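Local coordinates for TPR repeat-containing protein (Cytophaga hutchinsonii, PDB 3U4T), which is of unknown function but, as an all-helical tetratricopeptide-repeat protein, probably offers a solenoid scaffold on which protein partners could bind, at residues A[70-74]-A[75-79]; A[32-36]-A[37-41]; A[204-207]-A[208-212]. The protein carries 1 engineered substitution. All coordinates share one frame; numbering follows the deposited sequence.

Contact 1: residues A[70-74]-A[75-79]; sequences TKAKS and ADFEY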
# COMPACT_ATOMS: atom_id res chain seq x y z
N THR A 70 22.26 -22.89 -3.89
CA THR A 70 21.23 -23.47 -4.74
C THR A 70 19.94 -23.73 -3.98
O THR A 70 18.90 -23.97 -4.59
CB THR A 70 21.70 -24.79 -5.42
OG1 THR A 70 22.01 -25.79 -4.43
CG2 THR A 70 22.93 -24.53 -6.26
N LYS A 71 20.01 -23.66 -2.66
CA LYS A 71 18.84 -23.89 -1.81
C LYS A 71 18.11 -22.61 -1.47
O LYS A 71 16.89 -22.62 -1.33
CB LYS A 71 19.26 -24.58 -0.51
CG LYS A 71 20.00 -25.90 -0.69
CD LYS A 71 19.17 -26.96 -1.39
CE LYS A 71 20.03 -28.20 -1.59
NZ LYS A 71 20.76 -28.53 -0.32
N ALA A 72 18.85 -21.51 -1.33
CA ALA A 72 18.24 -20.21 -1.01
C ALA A 72 16.97 -19.97 -1.83
O ALA A 72 16.91 -20.32 -3.00
CB ALA A 72 19.22 -19.10 -1.26
N LYS A 73 15.96 -19.38 -1.21
CA LYS A 73 14.71 -19.13 -1.92
C LYS A 73 14.45 -17.65 -2.18
O LYS A 73 15.13 -16.78 -1.66
CB LYS A 73 13.54 -19.71 -1.13
CG LYS A 73 13.61 -21.20 -0.90
CD LYS A 73 13.14 -21.95 -2.13
CE LYS A 73 12.39 -23.21 -1.71
NZ LYS A 73 11.22 -23.47 -2.61
N SER A 74 13.45 -17.39 -3.00
CA SER A 74 13.06 -16.04 -3.33
C SER A 74 12.69 -15.28 -2.06
O SER A 74 13.02 -14.11 -1.89
CB SER A 74 11.87 -16.09 -4.27
OG SER A 74 11.37 -14.79 -4.50
N ALA A 75 12.02 -15.97 -1.17
CA ALA A 75 11.57 -15.38 0.09
C ALA A 75 12.71 -14.88 0.96
O ALA A 75 12.60 -13.83 1.58
CB ALA A 75 10.75 -16.41 0.86
N ASP A 76 13.80 -15.62 1.02
CA ASP A 76 14.93 -15.21 1.85
C ASP A 76 15.50 -13.87 1.40
O ASP A 76 15.81 -13.02 2.23
CB ASP A 76 16.02 -16.28 1.81
CG ASP A 76 15.47 -17.64 2.10
OD1 ASP A 76 14.75 -17.77 3.13
OD2 ASP A 76 15.77 -18.58 1.32
N PHE A 77 15.63 -13.69 0.08
CA PHE A 77 16.16 -12.42 -0.44
C PHE A 77 15.16 -11.31 -0.12
O PHE A 77 15.54 -10.19 0.27
CB PHE A 77 16.38 -12.51 -1.95
CG PHE A 77 17.52 -13.40 -2.33
CD1 PHE A 77 18.81 -12.88 -2.44
CD2 PHE A 77 17.32 -14.76 -2.54
CE1 PHE A 77 19.90 -13.71 -2.74
CE2 PHE A 77 18.40 -15.60 -2.84
CZ PHE A 77 19.68 -15.08 -2.94
N GLU A 78 13.87 -11.62 -0.27
CA GLU A 78 12.81 -10.66 0.02
C GLU A 78 12.94 -10.11 1.44
O GLU A 78 12.98 -8.89 1.63
CB GLU A 78 11.45 -11.31 -0.17
CG GLU A 78 10.30 -10.56 0.47
CD GLU A 78 8.98 -11.26 0.25
OE1 GLU A 78 8.95 -12.52 0.25
OE2 GLU A 78 7.96 -10.56 0.09
N TYR A 79 13.02 -11.00 2.42
CA TYR A 79 13.16 -10.57 3.80
C TYR A 79 14.50 -9.91 4.09
O TYR A 79 14.61 -9.11 5.02
CB TYR A 79 12.92 -11.74 4.75
CG TYR A 79 11.44 -11.99 4.96
CD1 TYR A 79 10.74 -12.88 4.15
CD2 TYR A 79 10.72 -11.23 5.88
CE1 TYR A 79 9.36 -12.98 4.24
CE2 TYR A 79 9.35 -11.32 5.98
CZ TYR A 79 8.67 -12.20 5.16
OH TYR A 79 7.31 -12.24 5.24
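K73 and D76 meet where the chain leaves its extended run, K73 being extended and at the N-cap of helix 74-86, while E78 N closes on S74 O at 3.1 Å with an N-H...O angle of 160°. A second backbone link, D76 N to K73 O, is weak. D76 OD2 turns back to the start of the helix and accepts the backbone N-H of K73 at 2.7 Å, on its anti side and tilted out of the carboxylate plane. The torsion that allows this sets D76 CG beside its own backbone N (chi1 -50°). This is the N3-to-N-cap half of a capping box; the N-cap side chain, a lysine, gives no reciprocal bond. The carboxylate also receives N41 through OD1 and, weakly, Y63 OH through OD2, so several partners fix its rotation. F77 lies along the same turn: the edge of its ring, at CD2, is 3.1 Å from K73 O, and CE2 packs obliquely on A72 CB at 3.9 Å. Beyond the turn, F77 meets the ring of F64 and reaches A99 and A100 of helix 90-103, where S74 OG bonds to A100 O.

Contact 2: residues A[32-36]-A[37-41]; sequences KKYNS and PYIYN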
# COMPACT_ATOMS: atom_id res chain seq x y z
N LYS A 32 22.90 -25.40 21.33
CA LYS A 32 23.27 -26.81 21.36
C LYS A 32 23.81 -27.20 19.98
O LYS A 32 23.85 -28.38 19.60
CB LYS A 32 22.08 -27.69 21.76
CG LYS A 32 20.88 -27.60 20.83
CD LYS A 32 19.67 -28.35 21.40
CE LYS A 32 19.94 -29.85 21.55
NZ LYS A 32 18.72 -30.61 21.95
N LYS A 33 24.20 -26.17 19.24
CA LYS A 33 24.79 -26.27 17.91
C LYS A 33 24.08 -27.10 16.84
O LYS A 33 24.71 -27.93 16.19
CB LYS A 33 26.25 -26.74 18.04
CG LYS A 33 27.18 -25.76 18.77
CD LYS A 33 26.78 -25.57 20.24
CE LYS A 33 27.51 -24.40 20.90
NZ LYS A 33 28.98 -24.60 20.96
N TYR A 34 22.79 -26.87 16.63
CA TYR A 34 22.10 -27.63 15.59
C TYR A 34 22.71 -27.23 14.25
O TYR A 34 22.67 -26.05 13.87
CB TYR A 34 20.60 -27.32 15.60
CG TYR A 34 19.75 -28.31 14.83
CD1 TYR A 34 19.75 -29.66 15.18
CD2 TYR A 34 18.93 -27.90 13.78
CE1 TYR A 34 18.94 -30.58 14.50
CE2 TYR A 34 18.11 -28.82 13.09
CZ TYR A 34 18.13 -30.15 13.47
OH TYR A 34 17.32 -31.06 12.82
N ASN A 35 23.28 -28.21 13.54
CA ASN A 35 23.91 -27.97 12.24
C ASN A 35 22.87 -27.77 11.14
O ASN A 35 22.57 -28.68 10.38
CB ASN A 35 24.80 -29.16 11.87
CG ASN A 35 25.66 -28.89 10.65
OD1 ASN A 35 26.60 -28.11 10.71
ND2 ASN A 35 25.32 -29.52 9.53
N SER A 36 22.33 -26.56 11.07
CA SER A 36 21.32 -26.25 10.08
C SER A 36 21.24 -24.75 9.90
O SER A 36 21.29 -23.99 10.87
CB SER A 36 19.97 -26.77 10.53
OG SER A 36 18.94 -26.30 9.68
N PRO A 37 21.15 -24.30 8.64
CA PRO A 37 21.05 -22.86 8.39
C PRO A 37 19.61 -22.37 8.48
O PRO A 37 19.35 -21.19 8.75
CB PRO A 37 21.61 -22.72 6.97
CG PRO A 37 21.27 -24.05 6.34
CD PRO A 37 21.61 -25.01 7.43
N TYR A 38 18.67 -23.29 8.30
CA TYR A 38 17.24 -22.98 8.29
C TYR A 38 16.59 -22.53 9.58
O TYR A 38 15.39 -22.32 9.60
CB TYR A 38 16.47 -24.17 7.71
CG TYR A 38 16.94 -24.51 6.33
CD1 TYR A 38 16.88 -23.57 5.30
CD2 TYR A 38 17.52 -25.76 6.05
CE1 TYR A 38 17.38 -23.86 4.02
CE2 TYR A 38 18.02 -26.05 4.78
CZ TYR A 38 17.95 -25.11 3.78
OH TYR A 38 18.45 -25.40 2.53
N ILE A 39 17.36 -22.40 10.65
CA ILE A 39 16.77 -21.91 11.88
C ILE A 39 16.97 -20.40 11.84
O ILE A 39 16.18 -19.64 12.40
CB ILE A 39 17.46 -22.49 13.17
CG1 ILE A 39 18.87 -21.92 13.35
CG2 ILE A 39 17.49 -24.00 13.09
CD1 ILE A 39 19.52 -22.32 14.67
N TYR A 40 18.00 -19.97 11.13
CA TYR A 40 18.34 -18.56 11.03
C TYR A 40 17.44 -17.72 10.14
O TYR A 40 17.08 -16.60 10.53
CB TYR A 40 19.81 -18.43 10.61
CG TYR A 40 20.74 -19.05 11.63
CD1 TYR A 40 21.01 -18.41 12.84
CD2 TYR A 40 21.30 -20.31 11.42
CE1 TYR A 40 21.82 -19.00 13.82
CE2 TYR A 40 22.12 -20.91 12.39
CZ TYR A 40 22.37 -20.25 13.59
OH TYR A 40 23.18 -20.83 14.54
N ASN A 41 17.04 -18.21 8.98
CA ASN A 41 16.18 -17.39 8.14
C ASN A 41 14.79 -17.27 8.75
O ASN A 41 14.09 -16.29 8.51
CB ASN A 41 16.09 -17.93 6.70
CG ASN A 41 15.44 -19.30 6.62
OD1 ASN A 41 15.58 -20.13 7.52
ND2 ASN A 41 14.75 -19.56 5.52
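S36 and Y38 are joined by the polar contact that crosses this bend: Y38 N approaches S36 OG at 3.3 Å, with an N-H...O angle of 133°, a weak bond in the arrangement of an ST turn. The hydroxyl is placed for it by a chi1 of 171°, which swings OG away from the serine N and next to its carbonyl carbon. The backbone adds two local bonds: N35 centres an inverse gamma turn, with a weak link from S36 N to Y34 O, and Y40 N bonds to P37 O at 3.0 Å.

The aromatic contacts are of two sorts. One sort is ring edge: S36 O lies near the plane of the Y40 ring, 3.5 Å from CE2, and the Y34 edge, at CD2, meets I39 CG2 at 4.2 Å. The other is ring face. P37 CG stands over the centre of the Y38 ring, 4.0 Å above its plane, while I39 CG1 sits over a face of Y40, displaced toward the rim. With chi1 at 70°, I39 holds CG1 between its N and carbonyl carbon, and that same branch comes within 4.0 Å of S36 O.

The whole forms the connection between two helices of the tetratricopeptide array. Helix 19-31 ends in a Schellman motif with K33, at positive phi, as the C-prime residue, and the chain then bends into helix 40-49. I39 packs back on F26 and L29 of helix 19-31 and on F7 of helix 6-14, which also meets Y34 and Y38, whereas Y40 and Y38 turn to Y63 of helix 53-64.

Contact 3: residues A[204-207]-A[208-212]; sequences KLIE and VCAPG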
# COMPACT_ATOMS: atom_id res chain seq x y z
N LYS A 204 -20.97 9.16 -6.37
CA LYS A 204 -20.99 7.71 -6.19
C LYS A 204 -20.26 7.34 -4.90
O LYS A 204 -20.63 6.38 -4.22
CB LYS A 204 -20.35 7.02 -7.38
CG LYS A 204 -21.35 6.42 -8.37
CD LYS A 204 -22.02 5.17 -7.80
CE LYS A 204 -22.90 4.47 -8.84
NZ LYS A 204 -23.20 3.05 -8.47
N LEU A 205 -19.22 8.10 -4.56
CA LEU A 205 -18.45 7.86 -3.35
C LEU A 205 -19.36 7.98 -2.14
O LEU A 205 -19.30 7.18 -1.21
CB LEU A 205 -17.34 8.88 -3.21
CG LEU A 205 -16.49 8.57 -1.99
CD1 LEU A 205 -15.58 7.40 -2.32
CD2 LEU A 205 -15.65 9.76 -1.62
N ILE A 206 -20.20 9.01 -2.14
CA ILE A 206 -21.14 9.23 -1.05
C ILE A 206 -22.20 8.12 -1.13
O ILE A 206 -22.72 7.68 -0.11
CB ILE A 206 -21.84 10.61 -1.18
CG1 ILE A 206 -20.84 11.73 -0.96
CG2 ILE A 206 -22.98 10.71 -0.18
CD1 ILE A 206 -21.42 13.13 -1.22
N GLU A 207 -22.51 7.68 -2.35
CA GLU A 207 -23.50 6.62 -2.54
C GLU A 207 -23.06 5.40 -1.74
O GLU A 207 -23.77 4.95 -0.84
CB GLU A 207 -23.64 6.26 -4.02
CG GLU A 207 -24.95 6.72 -4.67
CD GLU A 207 -24.99 6.48 -6.17
OE1 GLU A 207 -24.83 5.31 -6.59
OE2 GLU A 207 -25.18 7.45 -6.93
N VAL A 208 -21.89 4.88 -2.07
CA VAL A 208 -21.38 3.70 -1.38
C VAL A 208 -20.85 3.99 0.02
O VAL A 208 -20.64 3.07 0.80
CB VAL A 208 -20.28 3.01 -2.22
CG1 VAL A 208 -20.76 2.79 -3.65
CG2 VAL A 208 -19.01 3.85 -2.19
N CYS A 209 -20.63 5.26 0.35
CA CYS A 209 -20.11 5.61 1.67
C CYS A 209 -21.07 6.17 2.71
O CYS A 209 -20.90 5.94 3.90
CB CYS A 209 -18.94 6.59 1.54
SG CYS A 209 -17.39 5.87 0.98
N ALA A 210 -22.07 6.91 2.29
CA ALA A 210 -23.01 7.48 3.27
C ALA A 210 -23.36 6.48 4.38
O ALA A 210 -23.38 6.79 5.56
CB ALA A 210 -24.26 7.97 2.59
N PRO A 211 -23.72 5.26 3.97
CA PRO A 211 -24.09 4.19 4.90
C PRO A 211 -23.17 3.82 6.04
O PRO A 211 -23.66 3.57 7.15
CB PRO A 211 -24.38 3.03 3.95
CG PRO A 211 -25.02 3.76 2.79
CD PRO A 211 -24.33 5.05 2.65
N GLY A 212 -21.86 3.78 5.83
CA GLY A 212 -21.04 3.43 6.96
C GLY A 212 -20.82 4.67 7.82
O GLY A 212 -20.08 4.62 8.82
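V208 sits on K204 through both backbone and side chain. Its N-H reaches K204 O at 2.9 Å, nearly straight at 167°, and two residues on, A210 N bonds to I206 O at 2.6 Å, the donor tilted from the carbonyl plane. Between these two, C209 N has only weak acceptors: I206 O at 3.2 Å, with a poor angle of 125°, and L205 O, whose modelled position is uncertain. The C-terminal turn of helix 199-209 thus passes into a 3-10 turn at 210-212, where G212 N makes a weak bond to C209 O. P211 marks the change chemically: having no N-H to give to E207 O, it lays CD 3.5 Å from that oxygen instead.

In this all-helical array of the tetratricopeptide class, the same turn touches helices 176-189 and 217-233. L205 packs on L180 and A223, and C209 on Y176 and L220.

The apolar contacts follow the helical spacing of four. L205 CD1 meets C209 SG at 4.1 Å, and I206 CG2 lies alongside A210 CB. V208, with chi1 -51°, puts CG1 beside its own N and brings both methyls to 3.6 Å from K204 O; the side chain also touches Y176 and N174. An alanine here would lose both methyls and is likely to open a gap against Y176 and N174 and leave K204 O less sheltered.

The charged contact is intrahelical: K204 NZ pairs with E207 OE1 at 3.4 Å, bridging residues three apart along the surface.

Overall arrangement
Contacts 1 and 2 belong to one neighbourhood, while contact 3 stands far off. The centres of contacts 1 and 2 are about 16 Å apart, and the two touch directly: D76 OD1 of contact 1 lies 3.0 Å from N41 ND2 of contact 2, a probable hydrogen bond, and K71 CB packs 3.2 Å from Y38 OH. The starts of helices 40-49 and 74-86 are thereby tied together near the N-terminal end of the solenoid. Contact 3, at the C-terminal turn of a helix, lies on the opposite side of the chain's centre, its centre about 44 Å from that of contact 1 and 53 Å from that of contact 2.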